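Local coordinates for delta-1-pyrroline-5-carboxylate dehydrogenase, mitochondrial (Mus musculus, PDB 4E3X), which catalyses the NAD+-dependent oxidation of L-glutamate gamma-semialdehyde to L-glutamate, the second step of mitochondrial proline breakdown, at residues B[32-37]-B[170-175]; B[66-71]-B[258-263]; B[152-157]-B[384-389]; B[321-326]-B[355-360]; B[473-478]-B[523-528]. All blocks are in the same frame, centred on the assembly; numbering follows the deposited sequence. Where two conformers were deposited one is given.

Interaction 1 (B[32-37]-B[170-175]); sequences VANEPI and FRFNAK. Unlike the reference sequence in segment 32-37: Ala33 (reference Thr).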
# COMPACT_ATOMS: atom_id res chain seq x y z
N VAL B 32 21.50 -14.25 -1.43
CA VAL B 32 22.11 -13.37 -0.46
C VAL B 32 21.96 -13.95 0.94
O VAL B 32 21.04 -14.72 1.22
CB VAL B 32 21.50 -11.96 -0.49
CG1 VAL B 32 21.64 -11.34 -1.89
CG2 VAL B 32 20.06 -12.01 -0.07
N ALA B 33 22.89 -13.60 1.81
CA ALA B 33 22.79 -13.98 3.20
C ALA B 33 23.03 -12.75 4.05
O ALA B 33 23.59 -11.76 3.58
CB ALA B 33 23.81 -15.05 3.52
N ASN B 34 22.60 -12.82 5.30
CA ASN B 34 22.86 -11.72 6.21
C ASN B 34 24.35 -11.45 6.40
O ASN B 34 25.16 -12.37 6.50
CB ASN B 34 22.19 -11.97 7.55
CG ASN B 34 20.69 -11.92 7.45
OD1 ASN B 34 20.03 -12.95 7.30
ND2 ASN B 34 20.13 -10.71 7.49
N GLU B 35 24.70 -10.17 6.43
CA GLU B 35 26.08 -9.76 6.69
C GLU B 35 26.49 -10.18 8.09
O GLU B 35 25.83 -9.84 9.07
CB GLU B 35 26.20 -8.25 6.54
CG GLU B 35 27.60 -7.72 6.80
CD GLU B 35 28.59 -8.03 5.68
OE1 GLU B 35 28.16 -8.51 4.60
OE2 GLU B 35 29.80 -7.79 5.88
N PRO B 36 27.58 -10.96 8.21
CA PRO B 36 28.00 -11.37 9.56
C PRO B 36 28.43 -10.21 10.44
O PRO B 36 29.08 -9.26 9.98
CB PRO B 36 29.19 -12.31 9.29
CG PRO B 36 28.93 -12.85 7.91
CD PRO B 36 28.32 -11.68 7.16
N ILE B 37 28.06 -10.28 11.71
CA ILE B 37 28.46 -9.29 12.71
C ILE B 37 29.87 -9.59 13.18
O ILE B 37 30.17 -10.72 13.60
CB ILE B 37 27.50 -9.31 13.91
CG1 ILE B 37 26.08 -8.96 13.46
CG2 ILE B 37 27.95 -8.34 14.98
CD1 ILE B 37 25.98 -7.55 13.01
N PHE B 170 20.37 -3.33 1.45
CA PHE B 170 20.79 -3.23 0.06
C PHE B 170 20.77 -4.60 -0.64
O PHE B 170 20.27 -4.71 -1.76
CB PHE B 170 22.17 -2.59 -0.05
CG PHE B 170 22.18 -1.10 0.16
CD1 PHE B 170 21.01 -0.39 0.41
CD2 PHE B 170 23.38 -0.40 0.10
CE1 PHE B 170 21.04 0.98 0.60
CE2 PHE B 170 23.41 0.97 0.28
CZ PHE B 170 22.24 1.66 0.54
N ARG B 171 21.27 -5.63 0.03
CA ARG B 171 21.32 -6.96 -0.59
C ARG B 171 19.95 -7.63 -0.69
O ARG B 171 19.57 -8.15 -1.74
CB ARG B 171 22.31 -7.90 0.10
CG ARG B 171 23.75 -7.44 0.04
CD ARG B 171 24.69 -8.65 0.08
NE ARG B 171 26.09 -8.27 0.24
CZ ARG B 171 26.78 -8.38 1.39
NH1 ARG B 171 26.18 -8.85 2.48
NH2 ARG B 171 28.05 -8.00 1.44
N PHE B 172 19.21 -7.63 0.42
CA PHE B 172 17.89 -8.27 0.42
C PHE B 172 16.88 -7.54 -0.46
O PHE B 172 16.12 -8.19 -1.18
CB PHE B 172 17.37 -8.43 1.85
CG PHE B 172 17.95 -9.62 2.57
CD1 PHE B 172 17.30 -10.85 2.55
CD2 PHE B 172 19.16 -9.51 3.24
CE1 PHE B 172 17.85 -11.95 3.21
CE2 PHE B 172 19.70 -10.61 3.89
CZ PHE B 172 19.04 -11.82 3.88
N ASN B 173 16.85 -6.21 -0.43
CA ASN B 173 15.95 -5.50 -1.33
C ASN B 173 16.30 -5.75 -2.79
O ASN B 173 15.42 -5.89 -3.63
CB ASN B 173 15.88 -4.01 -1.03
CG ASN B 173 15.01 -3.70 0.16
OD1 ASN B 173 13.99 -4.36 0.38
ND2 ASN B 173 15.39 -2.68 0.93
N ALA B 174 17.60 -5.84 -3.11
CA ALA B 174 18.00 -6.21 -4.47
C ALA B 174 17.45 -7.59 -4.84
O ALA B 174 16.91 -7.77 -5.94
CB ALA B 174 19.51 -6.19 -4.60
N LYS B 175 17.59 -8.56 -3.95
CA LYS B 175 17.01 -9.88 -4.20
C LYS B 175 15.50 -9.81 -4.40
O LYS B 175 14.98 -10.35 -5.37
CB LYS B 175 17.33 -10.84 -3.05
CG LYS B 175 16.63 -12.20 -3.16
CD LYS B 175 16.77 -13.01 -1.88
CE LYS B 175 16.05 -14.35 -1.99
NZ LYS B 175 16.69 -15.24 -3.00
O HOH W 1 23.42 -9.05 3.19
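Glu35 and Arg171 form a salt bridge in which both terminal nitrogens of the guanidinium grip a single carboxylate oxygen. NH1 of Arg171 lies 2.9 Å from OE1 of Glu35, and NH2 of Arg171 reaches the same OE1 at 3.2 Å by a more bent bond. The oxygen sits end-on in the guanidinium plane, yet the carboxylate is turned 37° from that plane, so this is not the flat pairing of two oxygens with two nitrogens. The other oxygen, OE2, is used elsewhere, by Arg140 and the hydroxyl of Ser136. NH1 of Arg171 also donates to a water at 2.9 Å, which in turn donates a hydrogen bond to Ala33 O at 2.7 Å and so ties the loop backbone to the same group.

Further in, the amide of Asn34 comes close to the Phe172 ring, ND2 being 3.6 Å from CE2, while its polar atoms bond to Val515, Asp168 and Gln517. Val32 supplies the packing. Its CG2 stands over the centre of the Phe172 ring, 3.9 Å from the centroid, a CH-pi contact, and the same methyl meets CD of Lys175. With CG1 anti to the carbonyl carbon (chi1 -58°), that second branch rests 4.0 Å from CB of Arg171. Lys175 bends at its last torsion, taking NZ to Leu30 O and Glu179.

The N-terminal loop is thus fastened to helix 155-180 by charge at one end and by a branched aliphatic on an aromatic at the other. Since Glu35 balances two arginines, it probably stays ionised.

Interaction 2 (B[66-71]-B[258-263]); sequences CVVGDE and IIQFVP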
# COMPACT_ATOMS: atom_id res chain seq x y z
N CYS B 66 24.96 20.34 -0.15
CA CYS B 66 23.84 19.69 -0.83
C CYS B 66 24.37 19.18 -2.17
O CYS B 66 25.31 19.76 -2.74
CB CYS B 66 22.71 20.68 -1.07
SG CYS B 66 21.89 21.25 0.42
N VAL B 67 23.81 18.09 -2.67
CA VAL B 67 24.23 17.56 -3.96
C VAL B 67 23.01 17.40 -4.86
O VAL B 67 22.08 16.65 -4.55
CB VAL B 67 24.99 16.21 -3.86
CG1 VAL B 67 25.45 15.77 -5.25
CG2 VAL B 67 26.18 16.33 -2.92
N VAL B 68 23.01 18.14 -5.96
CA VAL B 68 21.96 18.06 -6.96
C VAL B 68 22.63 17.65 -8.27
O VAL B 68 23.51 18.35 -8.77
CB VAL B 68 21.22 19.40 -7.11
CG1 VAL B 68 20.21 19.34 -8.25
CG2 VAL B 68 20.54 19.75 -5.79
N GLY B 69 22.26 16.48 -8.79
CA GLY B 69 23.01 15.90 -9.90
C GLY B 69 24.41 15.57 -9.41
O GLY B 69 24.58 14.79 -8.46
N ASP B 70 25.41 16.18 -10.03
CA ASP B 70 26.79 16.05 -9.56
C ASP B 70 27.30 17.36 -8.98
O ASP B 70 28.47 17.48 -8.63
CB ASP B 70 27.71 15.57 -10.69
CG ASP B 70 27.46 14.12 -11.05
OD1 ASP B 70 27.17 13.34 -10.12
OD2 ASP B 70 27.53 13.77 -12.24
N GLU B 71 26.41 18.34 -8.88
CA GLU B 71 26.79 19.67 -8.40
C GLU B 71 26.74 19.77 -6.88
O GLU B 71 25.74 19.41 -6.27
CB GLU B 71 25.89 20.75 -9.01
CG GLU B 71 26.28 22.17 -8.58
CD GLU B 71 25.34 23.26 -9.10
OE1 GLU B 71 24.36 22.93 -9.82
OE2 GLU B 71 25.58 24.44 -8.78
N ILE B 258 19.31 10.86 -9.47
CA ILE B 258 18.44 9.79 -8.98
C ILE B 258 18.15 9.94 -7.48
O ILE B 258 17.00 9.80 -7.04
CB ILE B 258 19.00 8.40 -9.31
CG1 ILE B 258 19.30 8.29 -10.82
CG2 ILE B 258 18.04 7.30 -8.83
CD1 ILE B 258 18.16 8.76 -11.75
N ILE B 259 19.18 10.24 -6.69
CA ILE B 259 18.98 10.66 -5.31
C ILE B 259 19.67 12.01 -5.14
O ILE B 259 20.88 12.13 -5.36
CB ILE B 259 19.54 9.65 -4.27
CG1 ILE B 259 18.80 8.30 -4.38
CG2 ILE B 259 19.38 10.22 -2.86
CD1 ILE B 259 19.38 7.23 -3.48
N GLN B 260 18.88 13.03 -4.81
CA GLN B 260 19.40 14.36 -4.52
C GLN B 260 19.63 14.45 -3.02
O GLN B 260 18.75 14.11 -2.22
CB GLN B 260 18.41 15.43 -4.99
CG GLN B 260 17.86 15.22 -6.40
CD GLN B 260 18.85 15.51 -7.52
OE1 GLN B 260 20.03 15.16 -7.43
NE2 GLN B 260 18.36 16.12 -8.60
N PHE B 261 20.84 14.85 -2.62
CA PHE B 261 21.21 14.91 -1.22
C PHE B 261 20.90 16.31 -0.72
O PHE B 261 21.66 17.26 -0.98
CB PHE B 261 22.69 14.56 -1.05
CG PHE B 261 23.10 14.33 0.38
CD1 PHE B 261 22.89 13.10 0.98
CD2 PHE B 261 23.72 15.35 1.11
CE1 PHE B 261 23.27 12.90 2.31
CE2 PHE B 261 24.10 15.15 2.43
CZ PHE B 261 23.88 13.92 3.02
N VAL B 262 19.76 16.46 -0.04
CA VAL B 262 19.24 17.78 0.28
C VAL B 262 18.81 17.94 1.73
O VAL B 262 17.62 18.01 2.04
CB VAL B 262 18.12 18.21 -0.70
CG1 VAL B 262 18.72 18.56 -2.05
CG2 VAL B 262 17.07 17.12 -0.85
N PRO B 263 19.79 18.05 2.64
CA PRO B 263 19.49 18.53 3.99
C PRO B 263 18.67 19.81 3.93
O PRO B 263 18.87 20.62 3.02
CB PRO B 263 20.87 18.84 4.58
CG PRO B 263 21.83 18.01 3.76
CD PRO B 263 21.24 17.93 2.40
O HOH W 2 22.35 13.31 -7.75
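Gln260 reaches across from strand 259-261 to the turn that follows strand 62-68. Its CB lies 3.9 Å from Val67 O. The chain then folds at chi2 (-74°), which brings CD over the backbone of Val68 and sets OE1 in front of Gly69 N. That bond is 2.9 Å long and nearly straight at 171°, though the donor is tilted 22° from the amide's carbonyl plane. A water lies near both OE1 and Gly69 O. NE2, 3.7 Å from CG1 of Val68, turns the other way and donates to Asn257 OD1 and Ala105 O, so both ends of this buried amide are engaged.

Beside it, Val67 and Phe261 form an antiparallel hydrogen-bonded pair, with Val67 N to Phe261 O and Phe261 N to Val67 O both 2.9 Å. Their CB atoms are 4.0 Å apart, and the Phe261 ring leads on to Trp232, Tyr243 and Tyr246. At the far end SG of Cys66 packs on CD of Pro263 at 3.9 Å. Gly69, with its positive phi, occupies the second position of a type II' turn, where a residue without a side chain fits easily.

Strand 259-261 is an outer strand of the five-stranded parallel sheet of the NAD-binding domain. Backbone bonds and one fully used amide therefore join this edge to a separate small sheet, and the bonds across this buried contact are between uncharged groups.

Interaction 3 (B[152-157]-B[384-389]); sequences GKTVIQ and FGTFFS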
# COMPACT_ATOMS: atom_id res chain seq x y z
N GLY B 152 26.98 9.08 18.30
CA GLY B 152 27.25 8.66 19.67
C GLY B 152 27.10 7.17 19.92
O GLY B 152 26.95 6.76 21.07
N LYS B 153 27.12 6.37 18.87
CA LYS B 153 27.00 4.92 19.01
C LYS B 153 28.28 4.25 19.51
O LYS B 153 29.39 4.69 19.20
CB LYS B 153 26.57 4.28 17.69
CG LYS B 153 25.20 4.74 17.21
CD LYS B 153 24.47 3.70 16.38
CE LYS B 153 23.04 4.15 16.16
NZ LYS B 153 22.21 3.16 15.43
N THR B 154 28.11 3.16 20.26
CA THR B 154 29.24 2.30 20.58
C THR B 154 29.62 1.47 19.35
O THR B 154 28.88 1.41 18.37
CB THR B 154 28.89 1.32 21.70
OG1 THR B 154 27.73 0.58 21.31
CG2 THR B 154 28.61 2.08 23.01
N VAL B 155 30.78 0.83 19.42
CA VAL B 155 31.24 -0.05 18.35
C VAL B 155 30.16 -1.02 17.88
O VAL B 155 29.84 -1.08 16.69
CB VAL B 155 32.46 -0.88 18.79
CG1 VAL B 155 32.84 -1.87 17.69
CG2 VAL B 155 33.64 0.02 19.13
N ILE B 156 29.57 -1.77 18.80
CA ILE B 156 28.62 -2.79 18.39
C ILE B 156 27.32 -2.19 17.86
O ILE B 156 26.75 -2.72 16.92
CB ILE B 156 28.34 -3.82 19.51
CG1 ILE B 156 27.45 -4.96 18.99
CG2 ILE B 156 27.69 -3.16 20.72
CD1 ILE B 156 28.00 -5.66 17.76
N GLN B 157 26.86 -1.08 18.44
CA GLN B 157 25.65 -0.46 17.93
C GLN B 157 25.89 0.09 16.52
O GLN B 157 25.01 0.02 15.67
CB GLN B 157 25.13 0.62 18.89
CG GLN B 157 24.51 0.06 20.16
CD GLN B 157 23.39 -0.93 19.88
OE1 GLN B 157 22.46 -0.62 19.14
NE2 GLN B 157 23.49 -2.12 20.45
N PHE B 384 36.24 1.46 24.61
CA PHE B 384 35.42 0.40 24.04
C PHE B 384 34.69 -0.42 25.12
O PHE B 384 33.88 -1.28 24.79
CB PHE B 384 36.24 -0.53 23.13
CG PHE B 384 36.55 0.06 21.78
CD1 PHE B 384 36.22 1.38 21.49
CD2 PHE B 384 37.16 -0.70 20.80
CE1 PHE B 384 36.51 1.92 20.24
CE2 PHE B 384 37.45 -0.17 19.56
CZ PHE B 384 37.12 1.14 19.27
N GLY B 385 34.98 -0.14 26.39
CA GLY B 385 34.25 -0.76 27.49
C GLY B 385 32.91 -0.08 27.75
O GLY B 385 32.11 -0.56 28.56
N THR B 386 32.66 1.03 27.06
CA THR B 386 31.42 1.79 27.20
C THR B 386 30.19 0.95 26.85
O THR B 386 30.15 0.33 25.78
CB THR B 386 31.47 3.04 26.29
OG1 THR B 386 32.52 3.91 26.73
CG2 THR B 386 30.15 3.78 26.32
N PHE B 387 29.19 0.91 27.72
CA PHE B 387 27.94 0.23 27.36
C PHE B 387 27.09 1.11 26.46
O PHE B 387 26.58 0.64 25.44
CB PHE B 387 27.14 -0.22 28.58
CG PHE B 387 25.96 -1.09 28.22
CD1 PHE B 387 26.15 -2.28 27.53
CD2 PHE B 387 24.67 -0.71 28.54
CE1 PHE B 387 25.07 -3.07 27.18
CE2 PHE B 387 23.59 -1.50 28.20
CZ PHE B 387 23.79 -2.69 27.51
N PHE B 388 26.91 2.37 26.83
CA PHE B 388 26.28 3.35 25.95
C PHE B 388 26.79 4.74 26.28
O PHE B 388 27.41 4.95 27.33
CB PHE B 388 24.74 3.26 25.99
CG PHE B 388 24.09 3.80 27.25
CD1 PHE B 388 23.87 2.99 28.35
CD2 PHE B 388 23.64 5.11 27.30
CE1 PHE B 388 23.23 3.48 29.49
CE2 PHE B 388 23.01 5.61 28.43
CZ PHE B 388 22.80 4.80 29.52
N SER B 389 26.57 5.69 25.37
CA SER B 389 27.13 7.02 25.52
C SER B 389 26.04 8.08 25.63
O SER B 389 24.87 7.78 25.92
CB SER B 389 28.06 7.34 24.34
OG SER B 389 28.83 8.51 24.58
O HOH W 3 25.39 5.33 22.81
O HOH W 4 27.69 -1.28 23.46
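Phe384 opens the loop 384-389 by laying its ring beneath Val155. CG2 of Val155 stands 3.5 Å above the ring centroid, only 8° off the normal, so that one methyl meets all six ring carbons in a CH-pi contact. Val155 has CG1 anti to its backbone N (chi1 175°), which leaves CG2 as the branch directed at the ring. An alanine in place of Phe384 would remove the flat surface and is likely to leave a gap under that methyl at the start of helix 155-180.

Thr386 follows with CG2 4.0 Å from CG2 of Thr154, its hydroxyl being bound to Asp383 O. Phe387 adds its carbonyl oxygen, 3.5 Å from the same Thr154 methyl. A water joins this oxygen to Thr154 at 3.0 Å from Phe387 O and 2.8 Å from Thr154 OG1. Threonine suits the N-cap position because it presents two different faces: the methyl packs on the loop, while OG1 also accepts a weak capping bond from Gln157 N at 3.4 Å. At Ser389 another water bridges the two segments, accepting from Ser389 N at 2.8 Å and donating to Gly152 O at 2.7 Å. OG of Ser389 bonds to Gly378 O, while its CB touches Gly152 O.

The contact lies where helix 140-151 has just ended at Gly152, whose positive phi turns the chain into helix 155-180. Helix 45-55 packs against Val155 and Phe384, strand 428-436 lies behind Phe388 and Ser389, and Tyr561 of the second subunit touches Thr154, Val155 and Phe384.

Interaction 4 (B[321-326]-B[355-360]); sequences HFVHSS and YVPKSL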
# COMPACT_ATOMS: atom_id res chain seq x y z
N HIS B 321 8.24 -5.14 27.79
CA HIS B 321 8.64 -6.50 28.12
C HIS B 321 7.66 -6.98 29.19
O HIS B 321 7.58 -6.39 30.27
CB HIS B 321 10.07 -6.56 28.68
CG HIS B 321 11.15 -6.51 27.63
ND1 HIS B 321 12.48 -6.71 27.93
CD2 HIS B 321 11.10 -6.26 26.30
CE1 HIS B 321 13.21 -6.60 26.83
NE2 HIS B 321 12.39 -6.33 25.82
N PHE B 322 6.91 -8.03 28.89
CA PHE B 322 5.97 -8.61 29.84
C PHE B 322 6.55 -9.91 30.38
O PHE B 322 6.88 -10.81 29.62
CB PHE B 322 4.60 -8.88 29.19
CG PHE B 322 3.63 -9.55 30.13
CD1 PHE B 322 2.83 -8.79 30.97
CD2 PHE B 322 3.55 -10.93 30.21
CE1 PHE B 322 1.94 -9.40 31.86
CE2 PHE B 322 2.68 -11.54 31.09
CZ PHE B 322 1.88 -10.78 31.91
N VAL B 323 6.65 -10.00 31.70
CA VAL B 323 7.24 -11.16 32.34
C VAL B 323 6.16 -11.98 33.03
O VAL B 323 5.35 -11.44 33.79
CB VAL B 323 8.28 -10.72 33.39
CG1 VAL B 323 8.87 -11.92 34.10
CG2 VAL B 323 9.38 -9.90 32.73
N HIS B 324 6.13 -13.27 32.74
CA HIS B 324 5.27 -14.22 33.44
C HIS B 324 6.11 -14.91 34.51
O HIS B 324 7.34 -14.96 34.42
CB HIS B 324 4.69 -15.25 32.47
CG HIS B 324 3.79 -16.25 33.13
ND1 HIS B 324 4.19 -17.55 33.38
CD2 HIS B 324 2.52 -16.15 33.59
CE1 HIS B 324 3.21 -18.20 33.97
NE2 HIS B 324 2.18 -17.38 34.11
N SER B 325 5.45 -15.46 35.53
CA SER B 325 6.17 -16.08 36.64
C SER B 325 7.07 -17.26 36.23
O SER B 325 7.99 -17.63 36.96
CB SER B 325 5.17 -16.53 37.71
OG SER B 325 4.31 -17.52 37.19
N SER B 326 6.80 -17.83 35.06
CA SER B 326 7.57 -18.97 34.55
C SER B 326 8.82 -18.53 33.77
O SER B 326 9.51 -19.37 33.19
CB SER B 326 6.69 -19.84 33.66
OG SER B 326 6.34 -19.15 32.47
N TYR B 355 6.79 -5.19 32.83
CA TYR B 355 5.73 -5.69 33.69
C TYR B 355 6.23 -6.96 34.37
O TYR B 355 6.56 -7.92 33.69
CB TYR B 355 4.48 -6.00 32.86
CG TYR B 355 3.84 -4.80 32.19
CD1 TYR B 355 2.74 -4.17 32.75
CD2 TYR B 355 4.34 -4.31 30.98
CE1 TYR B 355 2.14 -3.07 32.14
CE2 TYR B 355 3.75 -3.20 30.37
CZ TYR B 355 2.65 -2.59 30.95
OH TYR B 355 2.06 -1.50 30.34
N VAL B 356 6.29 -6.95 35.70
CA VAL B 356 6.89 -8.05 36.46
C VAL B 356 5.90 -8.61 37.49
O VAL B 356 5.26 -7.83 38.19
CB VAL B 356 8.17 -7.58 37.22
CG1 VAL B 356 8.80 -8.71 38.01
CG2 VAL B 356 9.17 -6.99 36.25
N PRO B 357 5.77 -9.95 37.58
CA PRO B 357 4.86 -10.51 38.59
C PRO B 357 5.48 -10.40 39.98
O PRO B 357 6.70 -10.52 40.14
CB PRO B 357 4.73 -11.97 38.17
CG PRO B 357 6.04 -12.28 37.50
CD PRO B 357 6.46 -11.00 36.81
N LYS B 358 4.63 -10.17 40.98
CA LYS B 358 5.08 -10.01 42.35
C LYS B 358 6.02 -11.13 42.81
O LYS B 358 7.03 -10.86 43.46
CB LYS B 358 3.87 -9.91 43.28
N SER B 359 5.72 -12.37 42.44
CA SER B 359 6.52 -13.52 42.88
C SER B 359 7.98 -13.50 42.40
O SER B 359 8.85 -14.11 43.02
CB SER B 359 5.87 -14.84 42.46
OG SER B 359 5.91 -15.01 41.06
N LEU B 360 8.25 -12.81 41.29
CA LEU B 360 9.60 -12.75 40.74
C LEU B 360 10.27 -11.40 40.99
O LEU B 360 11.45 -11.23 40.68
CB LEU B 360 9.59 -13.02 39.23
CG LEU B 360 9.31 -14.44 38.74
CD1 LEU B 360 9.55 -14.53 37.24
CD2 LEU B 360 10.17 -15.46 39.48
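Strands 319-323 and 351-357 run parallel here as direct neighbours, their short segments 6° apart, with Phe322 paired to Tyr355. They are the two strands of a beta-alpha-beta crossover whose helix is 329-341, in the mixed sheet that also carries strands 452-458 and 476-483. Tyr355 N donates to His321 O at 2.9 Å, and Tyr355 O accepts from Val323 N at the same 2.9 Å, so one residue bonds on both sides of Phe322.

Phe322 and Tyr355 project from the same face. CD1 of Phe322 touches CB of Tyr355 at 3.8 Å, and the two side chains cross at about a right angle under helix 463-472, where Val470 meets both. Large aromatics fit this face because a whole helix has to be packed against it. Val323 instead turns toward the neighbouring strand: with CG1 anti to the backbone N (chi1 178°), that methyl lies 3.7 Å from CD of Pro357. Proline brings no N-H to continue the strand pairing, and its CD comes to 3.2 Å from Val323 O; that oxygen is bonded by the hydroxyl of Tyr458 on strand 452-458.

Beyond the strands the two segments still touch. Ser359 points OG to Asp460 and leaves it against CB of Ser325, while Leu360 folds back over segment 321-326. Its CD1 methyl meets CG1 of Val323 and rests among backbone oxygens, 3.6 Å from His324 O and 3.5 Å from Ser325 O.

Interaction 5 (B[473-478]-B[523-528]); sequences TTSYGL and ARASGT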
# COMPACT_ATOMS: atom_id res chain seq x y z
N THR B 473 -2.91 0.38 27.23
CA THR B 473 -2.39 1.56 27.93
C THR B 473 -1.86 2.64 27.00
O THR B 473 -2.08 3.84 27.23
CB THR B 473 -1.32 1.17 28.97
OG1 THR B 473 -1.95 0.41 30.01
CG2 THR B 473 -0.67 2.40 29.58
N THR B 474 -1.18 2.24 25.93
CA THR B 474 -0.54 3.21 25.05
C THR B 474 -1.24 3.31 23.71
O THR B 474 -2.15 2.53 23.41
CB THR B 474 0.95 2.87 24.79
OG1 THR B 474 1.05 1.92 23.72
CG2 THR B 474 1.62 2.35 26.06
N SER B 475 -0.80 4.26 22.89
CA SER B 475 -1.37 4.43 21.56
C SER B 475 -0.57 3.69 20.50
O SER B 475 -0.91 3.73 19.32
CB SER B 475 -1.39 5.92 21.21
OG SER B 475 -0.07 6.40 21.03
N TYR B 476 0.48 2.99 20.93
CA TYR B 476 1.46 2.41 20.01
C TYR B 476 1.34 0.91 19.78
O TYR B 476 0.68 0.20 20.55
CB TYR B 476 2.87 2.75 20.50
CG TYR B 476 3.20 4.22 20.51
CD1 TYR B 476 3.52 4.90 19.33
CD2 TYR B 476 3.24 4.94 21.71
CE1 TYR B 476 3.85 6.23 19.33
CE2 TYR B 476 3.58 6.29 21.72
CZ TYR B 476 3.88 6.93 20.53
OH TYR B 476 4.22 8.26 20.51
N GLY B 477 1.98 0.42 18.73
CA GLY B 477 1.91 -1.00 18.42
C GLY B 477 3.16 -1.56 17.77
O GLY B 477 3.06 -2.39 16.86
N LEU B 478 4.32 -1.13 18.25
CA LEU B 478 5.56 -1.42 17.54
C LEU B 478 6.22 -2.72 18.00
O LEU B 478 6.08 -3.74 17.32
CB LEU B 478 6.52 -0.23 17.58
CG LEU B 478 7.67 -0.26 16.57
CD1 LEU B 478 7.23 -0.80 15.21
CD2 LEU B 478 8.29 1.12 16.41
N ALA B 523 1.56 -1.19 13.66
CA ALA B 523 0.43 -0.32 13.36
C ALA B 523 0.04 0.51 14.59
O ALA B 523 0.92 0.96 15.33
CB ALA B 523 -0.75 -1.13 12.81
N ARG B 524 -1.26 0.71 14.80
CA ARG B 524 -1.71 1.72 15.76
C ARG B 524 -1.00 3.04 15.45
O ARG B 524 -0.90 3.40 14.27
CB ARG B 524 -1.58 1.24 17.21
CG ARG B 524 -2.50 0.03 17.45
CD ARG B 524 -2.45 -0.51 18.86
NE ARG B 524 -3.43 -1.59 19.00
CZ ARG B 524 -3.51 -2.38 20.06
NH1 ARG B 524 -4.42 -3.34 20.10
NH2 ARG B 524 -2.68 -2.22 21.08
N ALA B 525 -0.51 3.77 16.45
CA ALA B 525 0.15 5.04 16.16
C ALA B 525 1.57 4.88 15.60
O ALA B 525 2.21 5.86 15.23
CB ALA B 525 0.17 5.95 17.40
N SER B 526 2.06 3.64 15.54
CA SER B 526 3.45 3.38 15.14
C SER B 526 3.72 3.49 13.64
O SER B 526 4.88 3.43 13.21
CB SER B 526 3.93 2.02 15.65
OG SER B 526 3.88 1.99 17.07
N GLY B 527 2.68 3.67 12.84
CA GLY B 527 2.87 3.96 11.43
C GLY B 527 2.02 3.12 10.50
O GLY B 527 1.01 2.54 10.90
N THR B 528 2.44 3.08 9.24
CA THR B 528 1.68 2.43 8.17
C THR B 528 2.04 0.95 8.02
O THR B 528 1.40 0.23 7.25
CB THR B 528 1.88 3.15 6.83
OG1 THR B 528 3.28 3.36 6.60
CG2 THR B 528 1.21 4.51 6.86
O HOH W 5 -1.48 0.15 22.12
O HOH W 6 1.13 -3.60 15.30
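Leu478 and Ser526 meet at the wall of the active site, where Leu478 packs on the nucleophile Cys348. The segment 523-528 folds here as two overlapping beta turns, type II' from Ala523 to Ser526 and type I from Arg524 to Gly527, which press against the start of strand 476-483. Ala525, within these turns, also touches a bound proline.

OG of Ser526 makes a bond across the contact. Set beside its backbone N (chi1 -61°), it accepts a straight bond (169°) from Gly477 N at 3.0 Å, bonds to Gly316 O as well, and lies 3.5 Å from CB of Leu478. An alanine in its place would probably leave Gly477 N and Gly316 O without this partner and let the turn shift against the strand beside Cys348. A second bond runs from Ala525 N to Ser475 O at 2.9 Å, and CB of Ala525 rests 4.0 Å from CD1 of Tyr476. Glycine suits position 477, since a CB there would crowd Ala523 O and Arg524 CB. Upstream, Thr474 OG1 accepts from Tyr476 N in an ST turn.

Arg524 is extended from CG to NE and passes with its CD 3.6 Å from Tyr476 O. NH2 of Arg524 donates to a water at 2.9 Å that also lies close to Thr474 O and Tyr476 O, while NH1 forms salt bridges with Asp471 and with Glu201 of the second subunit. A second water joins the segments, donating to Gly477 O at 2.8 Å and accepting from Ala523 N at 2.9 Å.

Interactions 1 and 3 both use helix 155-180, at its middle and its start, and touch where Ile37 packs on Ile156. Interaction 1 is a surface contact resting on a salt bridge; interaction 3 is buried, with water bridges and methyl-ring packing beside the second subunit. Interactions 2 and 4 are buried strand pairings, on opposite sides of the chain's centre: one links two sheets with an antiparallel bridge, the other lies within a sheet as a parallel crossover. Interaction 5 shares that sheet with interaction 4 through neighbouring strands 319-323 and 476-483, but is only partly buried. It relies on a serine hydroxyl, one backbone bond and waters in place of regular pairing, and like interaction 3 reaches the second subunit.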